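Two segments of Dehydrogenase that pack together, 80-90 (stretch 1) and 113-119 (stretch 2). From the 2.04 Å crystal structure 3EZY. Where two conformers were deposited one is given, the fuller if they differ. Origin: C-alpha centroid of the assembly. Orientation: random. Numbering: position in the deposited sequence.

Stretch 1 80-90: LVIACAKAKKH
Stretch 2 (113-119) KADVILF

The one hydrogen bond joining these stretches runs from backbone to side chain: the amide of Ile-117 donates to the imidazole of His-90, with N to ND1 at 3.1 Å and an N-H...acceptor angle of 168°. Ile-117 N lies at the edge of the ring, near its plane, where the lone pair of an unprotonated ND1 projects; as acceptor, ND1 carries no proton. Chi1 of -66° (m) and chi2 of -60° set the ring in place, and ND1 also lies 3.6 Å from Val-116 CA.

Both stretches approach this point through similar turns. Stretch 1 is helical from Leu-80 to Lys-86, then ends in a Schellman motif: Lys-88 takes positive phi (58/46), its N bonding to Ala-85 O and Lys-89 N to Cys-84 O, both at 2.9 Å. Asp-115 (60/42) ends the helix of stretch 2 in the same manner. Beyond these turns the backbones extend, His-90 at -61/139, Val-116 at -119/155 and Ile-117 at -64/137; segments 88-90 and 115-117 run in roughly the same direction. The register pairs Ala-85 with Ala-114 (CA to CA 5.4 Å) and His-90 with Ile-117 (CA to CA 4.9 Å).

Small side chains suit the close helix ends. Ala-114 points toward stretch 1, its CB 3.0 Å from Ala-85 O and 3.8 Å from Ala-85 CB. Val-116, buried and m in chi1, also points toward stretch 1; its branched side chain spreads over the turn, with CG1 3.6 Å from Lys-88 C and CG2 3.7 Å from Lys-89 O. One turn back in the helix, Val-81 (t) sets CG1 4.1 Å from CD1 of Leu-118 (chi1 t, chi2 p), an apolar contact between buried residues. Lys-88, extended through chi3, contributes its aliphatic portion, CG lying 4.1 Å from Val-116 CG1, while the residue remains exposed. Altogether 423 Å² is buried.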

# COMPACT_ATOMS: atom_id res chain seq x y z
N LEU A 80 37.56 -16.56 -24.30
CA LEU A 80 36.70 -16.08 -25.35
C LEU A 80 36.75 -14.59 -25.51
O LEU A 80 36.75 -14.11 -26.64
CB LEU A 80 35.25 -16.53 -25.12
CG LEU A 80 35.14 -18.07 -25.19
CD1 LEU A 80 33.74 -18.54 -24.79
CD2 LEU A 80 35.53 -18.51 -26.64
N VAL A 81 36.75 -13.84 -24.41
CA VAL A 81 36.76 -12.37 -24.55
C VAL A 81 38.11 -11.91 -25.16
O VAL A 81 38.17 -10.97 -25.96
CB VAL A 81 36.50 -11.68 -23.20
CG1 VAL A 81 36.95 -10.18 -23.26
CG2 VAL A 81 35.02 -11.79 -22.81
N ILE A 82 39.21 -12.53 -24.74
CA ILE A 82 40.51 -12.14 -25.34
C ILE A 82 40.58 -12.48 -26.84
O ILE A 82 41.09 -11.71 -27.65
CB ILE A 82 41.71 -12.73 -24.55
CG1 ILE A 82 41.73 -12.14 -23.15
CG2 ILE A 82 43.06 -12.47 -25.33
CD1 ILE A 82 42.67 -12.82 -22.21
N ALA A 83 40.03 -13.63 -27.19
CA ALA A 83 39.84 -14.04 -28.57
C ALA A 83 38.97 -13.05 -29.37
O ALA A 83 39.28 -12.73 -30.53
CB ALA A 83 39.20 -15.47 -28.61
N CYS A 84 37.88 -12.52 -28.79
CA CYS A 84 37.17 -11.44 -29.50
C CYS A 84 38.09 -10.23 -29.74
O CYS A 84 38.01 -9.58 -30.78
CB CYS A 84 35.91 -10.96 -28.75
SG CYS A 84 34.65 -12.21 -28.54
N ALA A 85 38.90 -9.85 -28.76
CA ALA A 85 39.74 -8.65 -28.96
C ALA A 85 40.74 -8.89 -30.12
O ALA A 85 40.91 -8.05 -31.00
CB ALA A 85 40.47 -8.26 -27.68
N LYS A 86 41.33 -10.08 -30.16
CA LYS A 86 42.29 -10.44 -31.21
C LYS A 86 41.60 -10.49 -32.55
O LYS A 86 42.20 -10.21 -33.58
CB LYS A 86 42.97 -11.77 -30.87
CG LYS A 86 43.68 -11.78 -29.51
CD LYS A 86 44.93 -10.88 -29.52
CE LYS A 86 45.86 -11.11 -28.32
NZ LYS A 86 45.87 -12.54 -27.86
N ALA A 87 40.30 -10.82 -32.56
CA ALA A 87 39.55 -10.80 -33.81
C ALA A 87 38.93 -9.44 -34.12
O ALA A 87 38.22 -9.31 -35.11
CB ALA A 87 38.48 -11.88 -33.81
N LYS A 88 39.16 -8.46 -33.26
CA LYS A 88 38.60 -7.10 -33.39
C LYS A 88 37.07 -7.11 -33.43
O LYS A 88 36.44 -6.41 -34.25
CB LYS A 88 39.19 -6.34 -34.58
CG LYS A 88 38.81 -4.84 -34.65
CD LYS A 88 39.68 -4.10 -35.70
CE LYS A 88 39.23 -2.64 -35.95
NZ LYS A 88 38.03 -2.52 -36.86
N LYS A 89 36.47 -7.88 -32.50
CA LYS A 89 35.00 -7.94 -32.35
C LYS A 89 34.53 -7.33 -31.03
O LYS A 89 35.02 -7.74 -29.97
CB LYS A 89 34.51 -9.41 -32.36
CG LYS A 89 34.88 -10.19 -33.65
CD LYS A 89 34.54 -9.35 -34.90
CE LYS A 89 34.99 -10.06 -36.19
NZ LYS A 89 34.36 -11.40 -36.33
N HIS A 90 33.55 -6.44 -31.06
CA HIS A 90 32.97 -5.87 -29.84
C HIS A 90 32.36 -6.97 -28.97
O HIS A 90 31.77 -7.90 -29.51
CB HIS A 90 31.91 -4.86 -30.21
CG HIS A 90 32.46 -3.67 -30.92
ND1 HIS A 90 33.40 -2.84 -30.34
CD2 HIS A 90 32.23 -3.17 -32.15
CE1 HIS A 90 33.70 -1.87 -31.19
NE2 HIS A 90 33.00 -2.05 -32.29
N LYS A 113 43.51 -2.61 -25.98
CA LYS A 113 44.50 -2.67 -27.06
C LYS A 113 43.80 -2.75 -28.41
O LYS A 113 44.09 -1.97 -29.30
CB LYS A 113 45.41 -3.88 -26.89
CG LYS A 113 46.82 -3.69 -27.43
CD LYS A 113 47.82 -3.63 -26.27
CE LYS A 113 48.02 -5.03 -25.66
NZ LYS A 113 48.11 -6.07 -26.73
N ALA A 114 42.88 -3.71 -28.57
CA ALA A 114 42.18 -3.91 -29.85
C ALA A 114 41.20 -2.77 -30.17
O ALA A 114 40.65 -2.71 -31.26
CB ALA A 114 41.44 -5.28 -29.89
N ASP A 115 40.97 -1.89 -29.22
CA ASP A 115 40.01 -0.82 -29.39
C ASP A 115 38.60 -1.35 -29.64
O ASP A 115 37.90 -0.81 -30.51
CB ASP A 115 40.41 0.10 -30.55
CG ASP A 115 39.66 1.43 -30.51
OD1 ASP A 115 39.54 1.98 -29.39
OD2 ASP A 115 39.21 1.93 -31.57
N VAL A 116 38.18 -2.39 -28.92
CA VAL A 116 36.77 -2.85 -29.03
C VAL A 116 36.13 -2.73 -27.66
O VAL A 116 36.84 -2.78 -26.65
CB VAL A 116 36.65 -4.33 -29.46
CG1 VAL A 116 37.24 -4.54 -30.89
CG2 VAL A 116 37.33 -5.21 -28.45
N ILE A 117 34.80 -2.59 -27.63
CA ILE A 117 34.00 -2.52 -26.40
C ILE A 117 34.07 -3.81 -25.61
O ILE A 117 33.98 -4.90 -26.17
CB ILE A 117 32.51 -2.26 -26.79
CG1 ILE A 117 32.36 -0.88 -27.38
CG2 ILE A 117 31.57 -2.40 -25.64
CD1 ILE A 117 30.97 -0.69 -28.01
N LEU A 118 34.22 -3.67 -24.30
CA LEU A 118 33.99 -4.73 -23.33
C LEU A 118 32.84 -4.29 -22.41
O LEU A 118 33.00 -3.36 -21.63
CB LEU A 118 35.25 -5.05 -22.51
CG LEU A 118 35.05 -6.09 -21.37
CD1 LEU A 118 34.36 -7.36 -21.90
CD2 LEU A 118 36.39 -6.45 -20.69
N PHE A 119 31.70 -4.93 -22.53
CA PHE A 119 30.48 -4.57 -21.77
C PHE A 119 30.22 -5.71 -20.78
O PHE A 119 30.15 -6.86 -21.17
CB PHE A 119 29.30 -4.49 -22.77
CG PHE A 119 28.01 -3.89 -22.19
CD1 PHE A 119 27.52 -2.69 -22.70
CD2 PHE A 119 27.31 -4.54 -21.19
CE1 PHE A 119 26.33 -2.14 -22.23
CE2 PHE A 119 26.12 -3.98 -20.69
CZ PHE A 119 25.64 -2.77 -21.22